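Local coordinates for protein TRAP dicarboxylate transporter-DctP subunit (Marinobacter aquaeolei, PDB 4PFI) that probably captures a small organic solute, such as a dicarboxylate, in the periplasm and delivers it to a TRAP-type membrane transporter, at residues A[108-114]-A[140-144]; A[116-122]-A[240-244]; A[127-132]-A[275-279]; A[168-174]-A[308-312]. All coordinates share one frame; numbering follows the deposited sequence.

Overall arrangement
From the N terminus, the first halves of interactions 1, 2 and 3 come one after another at 108-114, 116-122 and 127-132. Interaction 1 closes first, tying the loop before helix 124-132 to helix 134-145. Residues 168-174 then open interaction 4 before 240-244 closes interaction 2, tying the same loop to the connection between strands 236-239 and 244-252. Next 275-279 closes interaction 3, helix 124-132 against helix 263-296, and 308-312 closes interaction 4, the loop after strand 149-164 against helix 306-316. Interaction 2 crosses all the others, interaction 3 also crosses 1 and 4, and 1 and 4 lie in series; none nests. Interaction 2 touches each of the rest: Leu119 packs on Leu113, Arg244 on Trp279, and Phe118 on Phe312.

Interaction 1. Residues A[108-114]-A[140-144]; sequences VPETGLF and FEPAY
Phe140 reaches from helix 134-145 to set its ring against the 3-10 turn of residues 109-114, an aromatic cluster where a 3-10 turn meets a helix, in the two-lobed solute-binding protein fold. Its plane is only 16° from that of Phe114, yet the two side chains come from opposite directions and are slid so far past each other that they hardly overlap, the centroids 5.6 Å apart. Leu113 CD2 meets the edge of the Phe140 ring, 3.9 Å from CZ, and the backbone oxygen Glu110 O also lies near that plane, 3.5 Å from Phe140 CE1. Phe136 and Phe154 add edge-to-face partners for the same ring. Tyr144, on the next turn, offers a face instead: Val108 CG1 sits above it toward the rim, 4.1 Å from CE1, with the side chains crossing at about a right angle. Because CG1 of Val108 stands opposite its own backbone N (chi1 -166°), that methyl also lies 3.8 Å from Ala143 CB. Glu110 bends at chi2 and brings OE1 to within 3.2 Å of the Ala143 methyl. No hydrogen bond crosses the contact; the polar work is done inside the turn, where Val108 O accepts from both the N and the hydroxyl of Thr111, with OG1 at 2.8 Å. That bond fixes the rotation of Thr111 (chi1 56°), and its CG2 meets Tyr144 OH at 3.3 Å.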
loop_
_atom_site.group_PDB
_atom_site.type_symbol
_atom_site.label_atom_id
_atom_site.label_comp_id
_atom_site.label_asym_id
_atom_site.label_seq_id
_atom_site.Cartn_x
_atom_site.Cartn_y
_atom_site.Cartn_z
ATOM N N VAL A 108 7.627 -12.535 0.704
ATOM C CA VAL A 108 8.560 -11.403 0.710
ATOM C C VAL A 108 8.361 -10.506 1.942
ATOM O O VAL A 108 7.828 -9.395 1.834
ATOM C CB VAL A 108 8.352 -10.525 -0.542
ATOM C CG1 VAL A 108 9.513 -9.581 -0.725
ATOM C CG2 VAL A 108 8.156 -11.401 -1.768
ATOM N N PRO A 109 8.810 -10.978 3.112
ATOM C CA PRO A 109 8.590 -10.325 4.411
ATOM C C PRO A 109 9.202 -8.931 4.504
ATOM O O PRO A 109 8.813 -8.144 5.367
ATOM C CB PRO A 109 9.285 -11.261 5.407
ATOM C CG PRO A 109 9.592 -12.532 4.637
ATOM C CD PRO A 109 9.723 -12.127 3.212
ATOM N N GLU A 110 10.132 -8.628 3.609
ATOM C CA GLU A 110 10.826 -7.351 3.614
ATOM C C GLU A 110 9.850 -6.213 3.316
ATOM O O GLU A 110 10.093 -5.063 3.687
ATOM C CB GLU A 110 11.960 -7.371 2.576
ATOM C CG GLU A 110 13.061 -8.384 2.913
ATOM C CD GLU A 110 12.636 -9.845 2.723
ATOM O OE1 GLU A 110 11.811 -10.124 1.825
ATOM O OE2 GLU A 110 13.130 -10.723 3.470
ATOM N N THR A 111 8.752 -6.529 2.635
ATOM C CA THR A 111 7.751 -5.510 2.324
ATOM C C THR A 111 7.068 -5.011 3.610
ATOM O O THR A 111 6.440 -3.958 3.602
ATOM C CB THR A 111 6.708 -6.007 1.292
ATOM O OG1 THR A 111 6.087 -7.214 1.752
ATOM C CG2 THR A 111 7.367 -6.273 -0.051
ATOM N N GLY A 112 7.221 -5.749 4.715
ATOM C CA GLY A 112 6.740 -5.283 6.004
ATOM C C GLY A 112 7.283 -3.904 6.363
ATOM O O GLY A 112 6.678 -3.168 7.125
ATOM N N LEU A 113 8.446 -3.563 5.827
ATOM C CA LEU A 113 9.002 -2.234 6.005
ATOM C C LEU A 113 7.939 -1.147 5.787
ATOM O O LEU A 113 7.921 -0.156 6.496
ATOM C CB LEU A 113 10.151 -2.025 5.013
ATOM C CG LEU A 113 10.863 -0.670 5.037
ATOM C CD1 LEU A 113 11.924 -0.637 6.139
ATOM C CD2 LEU A 113 11.494 -0.362 3.642
ATOM N N PHE A 114 7.061 -1.351 4.807
ATOM C CA PHE A 114 6.076 -0.347 4.409
ATOM C C PHE A 114 4.874 -0.237 5.329
ATOM O O PHE A 114 4.065 0.678 5.167
ATOM C CB PHE A 114 5.592 -0.617 2.972
ATOM C CG PHE A 114 6.673 -0.508 1.962
ATOM C CD1 PHE A 114 7.342 0.695 1.793
ATOM C CD2 PHE A 114 7.069 -1.618 1.226
ATOM C CE1 PHE A 114 8.384 0.799 0.866
ATOM C CE2 PHE A 114 8.100 -1.520 0.297
ATOM C CZ PHE A 114 8.764 -0.298 0.119
ATOM N N PHE A 140 15.567 -4.632 -2.726
ATOM C CA PHE A 140 14.379 -5.457 -2.637
ATOM C C PHE A 140 14.332 -6.512 -3.704
ATOM O O PHE A 140 13.711 -7.555 -3.510
ATOM C CB PHE A 140 13.134 -4.588 -2.779
ATOM C CG PHE A 140 12.614 -4.066 -1.491
ATOM C CD1 PHE A 140 11.825 -4.863 -0.683
ATOM C CD2 PHE A 140 12.882 -2.772 -1.101
ATOM C CE1 PHE A 140 11.310 -4.375 0.506
ATOM C CE2 PHE A 140 12.369 -2.274 0.078
ATOM C CZ PHE A 140 11.576 -3.077 0.890
ATOM N N GLU A 141 14.956 -6.223 -4.841
ATOM C CA GLU A 141 14.913 -7.113 -6.010
ATOM C C GLU A 141 15.163 -8.593 -5.700
ATOM O O GLU A 141 14.435 -9.449 -6.180
ATOM C CB GLU A 141 15.903 -6.649 -7.086
ATOM C CG GLU A 141 15.369 -5.567 -8.008
ATOM C CD GLU A 141 16.370 -5.154 -9.091
ATOM O OE1 GLU A 141 17.039 -6.042 -9.686
ATOM O OE2 GLU A 141 16.493 -3.933 -9.341
ATOM N N PRO A 142 16.210 -8.900 -4.923
ATOM C CA PRO A 142 16.533 -10.294 -4.592
ATOM C C PRO A 142 15.411 -10.980 -3.808
ATOM O O PRO A 142 15.110 -12.141 -4.085
ATOM C CB PRO A 142 17.796 -10.166 -3.732
ATOM C CG PRO A 142 18.376 -8.844 -4.091
ATOM C CD PRO A 142 17.199 -7.966 -4.361
ATOM N N ALA A 143 14.794 -10.274 -2.856
ATOM C CA ALA A 143 13.721 -10.861 -2.056
ATOM C C ALA A 143 12.551 -11.250 -2.956
ATOM O O ALA A 143 11.905 -12.280 -2.751
ATOM C CB ALA A 143 13.275 -9.899 -0.972
ATOM N N TYR A 144 12.299 -10.426 -3.968
ATOM C CA TYR A 144 11.229 -10.685 -4.922
ATOM C C TYR A 144 11.560 -11.842 -5.857
ATOM O O TYR A 144 10.689 -12.663 -6.173
ATOM C CB TYR A 144 10.952 -9.436 -5.758
ATOM C CG TYR A 144 9.994 -8.464 -5.105
ATOM C CD1 TYR A 144 10.450 -7.535 -4.189
ATOM C CD2 TYR A 144 8.641 -8.474 -5.411
ATOM C CE1 TYR A 144 9.606 -6.658 -3.600
ATOM C CE2 TYR A 144 7.780 -7.586 -4.823
ATOM C CZ TYR A 144 8.276 -6.680 -3.916
ATOM O OH TYR A 144 7.477 -5.767 -3.302
#

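Interaction 2. Residues A[116-122]-A[240-244]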
loop_
_atom_site.group_PDB
_atom_site.type_symbol
_atom_site.label_atom_id
_atom_site.label_comp_id
_atom_site.label_asym_id
_atom_site.label_seq_id
_atom_site.Cartn_x
_atom_site.Cartn_y
_atom_site.Cartn_z
ATOM N N LEU A 116 5.565 -0.285 8.756
ATOM C CA LEU A 116 6.143 0.271 9.998
ATOM C C LEU A 116 5.735 1.738 10.192
ATOM O O LEU A 116 5.786 2.537 9.255
ATOM C CB LEU A 116 7.674 0.150 9.997
ATOM C CG LEU A 116 8.209 -1.276 10.213
ATOM C CD1 LEU A 116 9.694 -1.312 9.983
ATOM C CD2 LEU A 116 7.870 -1.795 11.617
ATOM N N HIS A 117 5.329 2.111 11.396
ATOM C CA HIS A 117 4.854 3.480 11.607
ATOM C C HIS A 117 6.033 4.456 11.767
ATOM O O HIS A 117 7.025 4.109 12.405
ATOM C CB HIS A 117 3.931 3.542 12.831
ATOM C CG HIS A 117 2.628 2.819 12.643
ATOM N ND1 HIS A 117 1.616 2.854 13.559
ATOM C CD2 HIS A 117 2.191 2.034 11.619
ATOM C CE1 HIS A 117 0.600 2.121 13.122
ATOM N NE2 HIS A 117 0.930 1.613 11.961
ATOM N N PHE A 118 5.911 5.658 11.193
ATOM C CA PHE A 118 6.862 6.761 11.399
ATOM C C PHE A 118 8.275 6.449 10.905
ATOM O O PHE A 118 9.238 6.962 11.440
ATOM C CB PHE A 118 6.878 7.172 12.875
ATOM C CG PHE A 118 5.507 7.509 13.403
ATOM C CD1 PHE A 118 4.860 8.668 12.993
ATOM C CD2 PHE A 118 4.844 6.654 14.276
ATOM C CE1 PHE A 118 3.586 8.969 13.434
ATOM C CE2 PHE A 118 3.563 6.963 14.728
ATOM C CZ PHE A 118 2.938 8.124 14.298
ATOM N N LEU A 119 8.394 5.629 9.866
ATOM C CA LEU A 119 9.700 5.189 9.408
ATOM C C LEU A 119 10.112 5.959 8.160
ATOM O O LEU A 119 11.081 6.719 8.180
ATOM C CB LEU A 119 9.691 3.693 9.104
ATOM C CG LEU A 119 11.035 3.145 8.600
ATOM C CD1 LEU A 119 11.923 2.773 9.774
ATOM C CD2 LEU A 119 10.813 1.958 7.688
ATOM N N LEU A 120 9.385 5.741 7.069
ATOM C CA LEU A 120 9.616 6.485 5.846
ATOM C C LEU A 120 9.415 7.973 6.118
ATOM O O LEU A 120 8.644 8.342 6.995
ATOM C CB LEU A 120 8.643 6.035 4.775
ATOM C CG LEU A 120 8.980 4.773 3.997
ATOM C CD1 LEU A 120 9.456 3.631 4.899
ATOM C CD2 LEU A 120 7.740 4.367 3.199
ATOM N N PRO A 121 10.122 8.837 5.373
ATOM C CA PRO A 121 9.997 10.286 5.580
ATOM C C PRO A 121 8.552 10.792 5.345
ATOM O O PRO A 121 7.898 10.351 4.399
ATOM C CB PRO A 121 10.969 10.871 4.550
ATOM C CG PRO A 121 11.222 9.788 3.572
ATOM C CD PRO A 121 11.083 8.505 4.309
ATOM N N GLU A 122 8.078 11.676 6.226
ATOM C CA GLU A 122 6.751 12.291 6.156
ATOM C C GLU A 122 6.579 13.100 4.892
ATOM O O GLU A 122 5.584 12.962 4.177
ATOM C CB GLU A 122 6.568 13.293 7.298
ATOM C CG GLU A 122 6.788 12.756 8.671
ATOM C CD GLU A 122 6.703 13.850 9.718
ATOM O OE1 GLU A 122 6.520 15.033 9.336
ATOM O OE2 GLU A 122 6.817 13.524 10.921
ATOM N N ALA A 240 -3.152 10.187 11.506
ATOM C CA ALA A 240 -1.904 10.206 12.265
ATOM C C ALA A 240 -0.700 10.361 11.364
ATOM O O ALA A 240 0.371 10.641 11.858
ATOM C CB ALA A 240 -1.745 8.944 13.067
ATOM N N ARG A 241 -0.894 10.193 10.050
ATOM C CA ARG A 241 0.204 10.153 9.080
ATOM C C ARG A 241 1.346 9.262 9.650
ATOM O O ARG A 241 2.454 9.725 9.901
ATOM C CB ARG A 241 0.652 11.583 8.768
ATOM C CG ARG A 241 -0.329 12.369 7.885
ATOM C CD ARG A 241 0.196 13.802 7.552
ATOM N NE ARG A 241 0.410 14.569 8.788
ATOM C CZ ARG A 241 1.560 15.120 9.177
ATOM N NH1 ARG A 241 2.670 15.061 8.427
ATOM N NH2 ARG A 241 1.593 15.756 10.338
ATOM N N ALA A 242 1.029 7.990 9.907
ATOM C CA ALA A 242 1.983 7.066 10.515
ATOM C C ALA A 242 2.643 6.230 9.434
ATOM O O ALA A 242 3.837 5.980 9.483
ATOM C CB ALA A 242 1.295 6.179 11.558
ATOM N N SER A 243 1.869 5.810 8.436
ATOM C CA SER A 243 2.425 5.073 7.300
ATOM C C SER A 243 1.557 5.273 6.074
ATOM O O SER A 243 0.376 5.634 6.167
ATOM C CB SER A 243 2.507 3.577 7.609
ATOM O OG SER A 243 1.245 3.103 8.028
ATOM N N ARG A 244 2.139 4.997 4.920
ATOM C CA ARG A 244 1.457 5.071 3.652
ATOM C C ARG A 244 1.130 3.689 3.092
ATOM O O ARG A 244 1.803 2.707 3.381
ATOM C CB ARG A 244 2.352 5.780 2.660
ATOM C CG ARG A 244 2.461 7.283 2.854
ATOM C CD ARG A 244 3.375 7.830 1.785
ATOM N NE ARG A 244 3.601 9.267 1.879
ATOM C CZ ARG A 244 4.588 9.822 2.561
ATOM N NH1 ARG A 244 5.444 9.070 3.242
ATOM N NH2 ARG A 244 4.725 11.135 2.570
HETATM O O HOH W 1 6.393 4.912 7.700
#
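Ala242 touches His117 and Phe118 with one methyl, and this is the tight end of the contact. Its CB lies over a face of each ring, 4.0 Å from the His117 centroid and 4.1 Å from that of Phe118, two CH-pi contacts made toward the ring rims. Beside them Phe118 N gives an almost straight bond to Ala242 O, 2.7 Å long at 175°. A water takes the N-H of Leu119 and donates to Leu116 O and Ala242 O, sewing the turn to the facing loop. His117 ND1 is held elsewhere, by Tyr194 OH. Further along, Arg244 runs extended from CG to NE and grips two successive carbonyls: NH1 meets Pro121 O at 3.0 Å, in the guanidinium plane, while NH2 meets Glu122 O at 2.6 Å from above that carbonyl's plane. A leucine in its place would probably leave both carbonyls without these donors and strip Trp159 of its cation-pi partner. The other end is loose. Glu122 OE1 and Arg241 NH1 stand 4.0 Å apart in a long salt bridge, their flat groups 83° apart, and each has a stronger partner: Arg309 for Glu122 and Glu306 for Arg241. Segment 240-244 joins strands 236-239 and 244-252, and its hold on the facing loop rests on N-H donors at backbone carbonyls together with the Ala242 methyl over the two rings; the long charged pair probably adds little.

Interaction 3. Residues A[127-132]-A[275-279]; sequences ARRLLE and SEEAW
Helices 127-132 and 275-279 form a roughly antiparallel pair laid on the sheet of the solute-binding protein fold, their short axes 143° apart in direction and 11.0 Å apart at closest approach, with Arg128 and Trp279 meeting between them. The aliphatic part of Arg128 lies across the indole: CB sits over a face of the five-membered ring toward its rim, a CH-pi contact 4.2 Å from the centroid, and CG comes 3.4 Å from Trp279 NE1. Leu131 approaches differently, bringing CD1 to the indole edge 3.7 Å from CZ2, and Ala127 CB packs 4.0 Å from CH2. The polar side centres on Glu132 OE2. Ser275 OG donates to its anti lone pair at 2.6 Å, and Arg128 NH2 makes a salt bridge to it at 2.7 Å, a hydrogen bond weak in angle. Ser275 carries its hydroxyl opposite the backbone N (chi1 152°), aimed at that oxygen. Glu276 is looser: its OE2 stands 4.1 Å from Arg128 NH2, well out of the guanidinium plane, so any attraction is probably charge only. Arg128 also pairs with Glu125 of its own helix. Trp279 packs on Pro156 of strand 149-164 and on Arg244 of strand 244-252, where Leu131 also meets Ile246.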
loop_
_atom_site.group_PDB
_atom_site.type_symbol
_atom_site.label_atom_id
_atom_site.label_comp_id
_atom_site.label_asym_id
_atom_site.label_seq_id
_atom_site.Cartn_x
_atom_site.Cartn_y
_atom_site.Cartn_z
ATOM N N ALA A 127 10.342 11.265 0.521
ATOM C CA ALA A 127 9.693 9.952 0.426
ATOM C C ALA A 127 9.685 9.454 -1.021
ATOM O O ALA A 127 9.976 8.285 -1.298
ATOM C CB ALA A 127 8.284 10.030 0.959
ATOM N N ARG A 128 9.364 10.352 -1.943
ATOM C CA ARG A 128 9.421 10.037 -3.357
ATOM C C ARG A 128 10.855 9.648 -3.757
ATOM O O ARG A 128 11.065 8.621 -4.401
ATOM C CB ARG A 128 8.958 11.240 -4.189
ATOM C CG ARG A 128 8.660 10.900 -5.636
ATOM C CD ARG A 128 8.093 12.097 -6.379
ATOM N NE ARG A 128 9.050 13.191 -6.466
ATOM C CZ ARG A 128 10.004 13.281 -7.389
ATOM N NH1 ARG A 128 10.832 14.324 -7.388
ATOM N NH2 ARG A 128 10.133 12.338 -8.306
ATOM N N ARG A 129 11.834 10.462 -3.361
ATOM C CA ARG A 129 13.238 10.202 -3.699
ATOM C C ARG A 129 13.641 8.794 -3.293
ATOM O O ARG A 129 14.311 8.090 -4.046
ATOM C CB ARG A 129 14.177 11.196 -2.998
ATOM C CG ARG A 129 14.369 12.518 -3.726
ATOM C CD ARG A 129 15.544 13.353 -3.147
ATOM N NE ARG A 129 15.152 14.159 -1.980
ATOM C CZ ARG A 129 15.657 14.049 -0.745
ATOM N NH1 ARG A 129 16.612 13.163 -0.470
ATOM N NH2 ARG A 129 15.205 14.845 0.230
ATOM N N LEU A 130 13.254 8.404 -2.085
ATOM C CA LEU A 130 13.612 7.099 -1.538
ATOM C C LEU A 130 13.054 5.955 -2.382
ATOM O O LEU A 130 13.800 5.079 -2.824
ATOM C CB LEU A 130 13.094 6.975 -0.109
ATOM C CG LEU A 130 13.499 5.700 0.619
ATOM C CD1 LEU A 130 15.040 5.681 0.887
ATOM C CD2 LEU A 130 12.655 5.556 1.901
ATOM N N LEU A 131 11.743 5.974 -2.616
ATOM C CA LEU A 131 11.076 4.908 -3.369
ATOM C C LEU A 131 11.621 4.785 -4.794
ATOM O O LEU A 131 11.526 3.722 -5.401
ATOM C CB LEU A 131 9.560 5.139 -3.427
ATOM C CG LEU A 131 8.754 5.019 -2.122
ATOM C CD1 LEU A 131 7.317 5.440 -2.370
ATOM C CD2 LEU A 131 8.771 3.619 -1.505
ATOM N N GLU A 132 12.160 5.882 -5.319
ATOM C CA GLU A 132 12.667 5.963 -6.696
ATOM C C GLU A 132 14.125 5.579 -6.774
ATOM O O GLU A 132 14.638 5.292 -7.849
ATOM C CB GLU A 132 12.560 7.395 -7.223
ATOM C CG GLU A 132 11.256 7.723 -7.893
ATOM C CD GLU A 132 11.180 9.177 -8.356
ATOM O OE1 GLU A 132 12.227 9.876 -8.374
ATOM O OE2 GLU A 132 10.062 9.620 -8.699
ATOM N N SER A 275 5.873 7.397 -11.543
ATOM C CA SER A 275 6.140 7.507 -10.117
ATOM C C SER A 275 5.634 8.854 -9.591
ATOM O O SER A 275 4.905 8.914 -8.596
ATOM C CB SER A 275 7.637 7.389 -9.845
ATOM O OG SER A 275 7.985 8.090 -8.662
ATOM N N GLU A 276 6.012 9.918 -10.295
ATOM C CA GLU A 276 5.739 11.292 -9.891
ATOM C C GLU A 276 4.264 11.624 -10.041
ATOM O O GLU A 276 3.655 12.267 -9.171
ATOM C CB GLU A 276 6.576 12.238 -10.756
ATOM C CG GLU A 276 6.452 13.715 -10.431
ATOM C CD GLU A 276 7.449 14.573 -11.222
ATOM O OE1 GLU A 276 7.136 15.763 -11.455
ATOM O OE2 GLU A 276 8.537 14.067 -11.612
ATOM N N GLU A 277 3.691 11.203 -11.161
ATOM C CA GLU A 277 2.270 11.406 -11.412
ATOM C C GLU A 277 1.441 10.622 -10.387
ATOM O O GLU A 277 0.357 11.035 -10.009
ATOM C CB GLU A 277 1.934 10.957 -12.838
ATOM C CG GLU A 277 0.446 10.887 -13.155
ATOM C CD GLU A 277 -0.146 12.217 -13.610
ATOM O OE1 GLU A 277 0.622 13.189 -13.816
ATOM O OE2 GLU A 277 -1.391 12.283 -13.771
ATOM N N ALA A 278 1.959 9.484 -9.942
ATOM C CA ALA A 278 1.252 8.674 -8.962
ATOM C C ALA A 278 1.086 9.443 -7.647
ATOM O O ALA A 278 0.064 9.335 -7.007
ATOM C CB ALA A 278 1.985 7.367 -8.721
ATOM N N TRP A 279 2.097 10.210 -7.250
ATOM C CA TRP A 279 1.990 10.996 -6.037
ATOM C C TRP A 279 0.871 12.010 -6.179
ATOM O O TRP A 279 0.168 12.311 -5.222
ATOM C CB TRP A 279 3.304 11.672 -5.689
ATOM C CG TRP A 279 4.252 10.683 -5.108
ATOM C CD1 TRP A 279 5.171 9.919 -5.791
ATOM C CD2 TRP A 279 4.384 10.325 -3.729
ATOM N NE1 TRP A 279 5.846 9.111 -4.918
ATOM C CE2 TRP A 279 5.387 9.340 -3.647
ATOM C CE3 TRP A 279 3.758 10.746 -2.554
ATOM C CZ2 TRP A 279 5.782 8.773 -2.440
ATOM C CZ3 TRP A 279 4.145 10.167 -1.348
ATOM C CH2 TRP A 279 5.147 9.198 -1.301
#

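Interaction 4. Residues A[168-174]-A[308-312]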
loop_
_atom_site.group_PDB
_atom_site.type_symbol
_atom_site.label_atom_id
_atom_site.label_comp_id
_atom_site.label_asym_id
_atom_site.label_seq_id
_atom_site.Cartn_x
_atom_site.Cartn_y
_atom_site.Cartn_z
ATOM N N LEU A 168 -8.467 8.773 18.215
ATOM C CA LEU A 168 -7.320 7.950 18.555
ATOM C C LEU A 168 -6.102 8.874 18.696
ATOM O O LEU A 168 -5.233 8.906 17.821
ATOM C CB LEU A 168 -7.098 6.892 17.485
ATOM C CG LEU A 168 -8.250 5.887 17.340
ATOM C CD1 LEU A 168 -8.189 5.143 16.017
ATOM C CD2 LEU A 168 -8.261 4.884 18.497
ATOM N N ARG A 169 -6.067 9.635 19.799
ATOM C CA ARG A 169 -5.055 10.665 19.996
ATOM C C ARG A 169 -3.814 10.184 20.741
ATOM O O ARG A 169 -2.740 10.749 20.571
ATOM C CB ARG A 169 -5.653 11.844 20.762
ATOM C CG ARG A 169 -6.777 12.533 20.036
ATOM C CD ARG A 169 -7.531 13.482 20.977
ATOM N NE ARG A 169 -8.507 14.272 20.240
ATOM C CZ ARG A 169 -8.177 15.243 19.393
ATOM N NH1 ARG A 169 -6.891 15.533 19.194
ATOM N NH2 ARG A 169 -9.130 15.909 18.740
ATOM N N THR A 170 -3.969 9.168 21.584
ATOM C CA THR A 170 -2.835 8.598 22.319
ATOM C C THR A 170 -2.902 7.078 22.243
ATOM O O THR A 170 -3.958 6.527 21.979
ATOM C CB THR A 170 -2.827 9.026 23.796
ATOM O OG1 THR A 170 -3.914 8.391 24.481
ATOM C CG2 THR A 170 -2.977 10.527 23.913
ATOM N N PRO A 171 -1.766 6.401 22.447
ATOM C CA PRO A 171 -1.749 4.936 22.504
ATOM C C PRO A 171 -2.784 4.417 23.477
ATOM O O PRO A 171 -3.420 3.395 23.210
ATOM C CB PRO A 171 -0.338 4.626 23.016
ATOM C CG PRO A 171 0.484 5.782 22.562
ATOM C CD PRO A 171 -0.415 6.975 22.609
ATOM N N SER A 172 -2.966 5.123 24.585
ATOM C CA SER A 172 -3.970 4.739 25.560
ATOM C C SER A 172 -5.377 4.530 24.928
ATOM O O SER A 172 -6.140 3.681 25.390
ATOM C CB SER A 172 -4.050 5.792 26.662
ATOM O OG SER A 172 -5.141 5.490 27.517
ATOM N N ASP A 173 -5.720 5.301 23.890
ATOM C CA ASP A 173 -7.010 5.157 23.208
ATOM C C ASP A 173 -7.191 3.813 22.470
ATOM O O ASP A 173 -8.323 3.421 22.152
ATOM C CB ASP A 173 -7.220 6.306 22.222
ATOM C CG ASP A 173 -7.405 7.657 22.918
ATOM O OD1 ASP A 173 -7.907 7.674 24.072
ATOM O OD2 ASP A 173 -7.047 8.702 22.316
ATOM N N PHE A 174 -6.092 3.126 22.196
ATOM C CA PHE A 174 -6.105 1.822 21.527
ATOM C C PHE A 174 -6.282 0.654 22.510
ATOM O O PHE A 174 -6.623 -0.453 22.082
ATOM C CB PHE A 174 -4.803 1.600 20.737
ATOM C CG PHE A 174 -4.764 2.300 19.417
ATOM C CD1 PHE A 174 -5.331 1.716 18.301
ATOM C CD2 PHE A 174 -4.176 3.549 19.292
ATOM C CE1 PHE A 174 -5.327 2.367 17.084
ATOM C CE2 PHE A 174 -4.152 4.200 18.069
ATOM C CZ PHE A 174 -4.732 3.616 16.969
ATOM N N GLU A 308 1.319 14.618 19.645
ATOM C CA GLU A 308 0.569 13.369 19.689
ATOM C C GLU A 308 1.241 12.336 18.783
ATOM O O GLU A 308 1.344 11.169 19.134
ATOM C CB GLU A 308 -0.905 13.605 19.312
ATOM C CG GLU A 308 -1.708 14.325 20.389
ATOM C CD GLU A 308 -3.071 14.866 19.897
ATOM O OE1 GLU A 308 -3.256 15.127 18.683
ATOM O OE2 GLU A 308 -3.980 15.032 20.739
ATOM N N ARG A 309 1.727 12.773 17.628
ATOM C CA ARG A 309 2.404 11.868 16.718
ATOM C C ARG A 309 3.672 11.336 17.361
ATOM O O ARG A 309 3.984 10.148 17.261
ATOM C CB ARG A 309 2.724 12.568 15.402
ATOM C CG ARG A 309 1.456 12.935 14.656
ATOM C CD ARG A 309 1.702 13.591 13.304
ATOM N NE ARG A 309 2.244 12.640 12.336
ATOM C CZ ARG A 309 3.449 12.728 11.792
ATOM N NH1 ARG A 309 4.261 13.735 12.102
ATOM N NH2 ARG A 309 3.841 11.809 10.925
ATOM N N ALA A 310 4.397 12.237 18.022
ATOM C CA ALA A 310 5.666 11.908 18.649
ATOM C C ALA A 310 5.449 10.834 19.707
ATOM O O ALA A 310 6.274 9.945 19.859
ATOM C CB ALA A 310 6.292 13.141 19.258
ATOM N N ALA A 311 4.323 10.897 20.409
ATOM C CA ALA A 311 4.012 9.899 21.420
ATOM C C ALA A 311 3.778 8.497 20.800
ATOM O O ALA A 311 4.169 7.473 21.376
ATOM C CB ALA A 311 2.803 10.344 22.270
ATOM N N PHE A 312 3.151 8.455 19.629
ATOM C CA PHE A 312 2.889 7.197 18.947
ATOM C C PHE A 312 4.179 6.652 18.378
ATOM O O PHE A 312 4.377 5.442 18.326
ATOM C CB PHE A 312 1.876 7.377 17.810
ATOM C CG PHE A 312 0.442 7.380 18.252
ATOM C CD1 PHE A 312 -0.162 6.212 18.693
ATOM C CD2 PHE A 312 -0.334 8.525 18.156
ATOM C CE1 PHE A 312 -1.495 6.206 19.076
ATOM C CE2 PHE A 312 -1.693 8.511 18.547
ATOM C CZ PHE A 312 -2.261 7.360 19.004
HETATM O O HOH W 2 -0.340 10.444 21.174
#
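Phe312 and Phe174 both hold CG opposite their carbonyl carbons (chi1 -82° and -79°), torsions that direct the two rings toward each other where helix 306-316 meets the loop between strands 149-164 and 178-180. They meet rim to rim, the planes 85° apart, with Phe312 CE1 at the edge of the Phe174 ring and 3.5 Å from its CE2. Pro171 covers a face of Phe312, its CD 4.0 Å from the centroid in a CH-pi contact. An alanine at Phe312 is likely to leave the Pro171 ring without the face it packs on and take from Phe174 one of its several aromatic neighbours. Away from the rings, Arg169 NH1 forms a salt bridge with Glu308 OE2, a weak bond 3.3 Å long, while Glu308 OE1 accepts from Thr305 N. A water donates to Arg169 O and to Glu308 O, linking the two backbones. Within the loop, Asp173 OD2 accepts from Arg169 N at 2.9 Å and also from Thr170 N, fixing the turn that carries Pro171. Trp162 of strand 149-164 and Tyr194 stand edge-to-face to Phe312, Phe179 of strand 178-180 stands so to Phe174, and Phe118 of the neighbouring loop packs on Phe312.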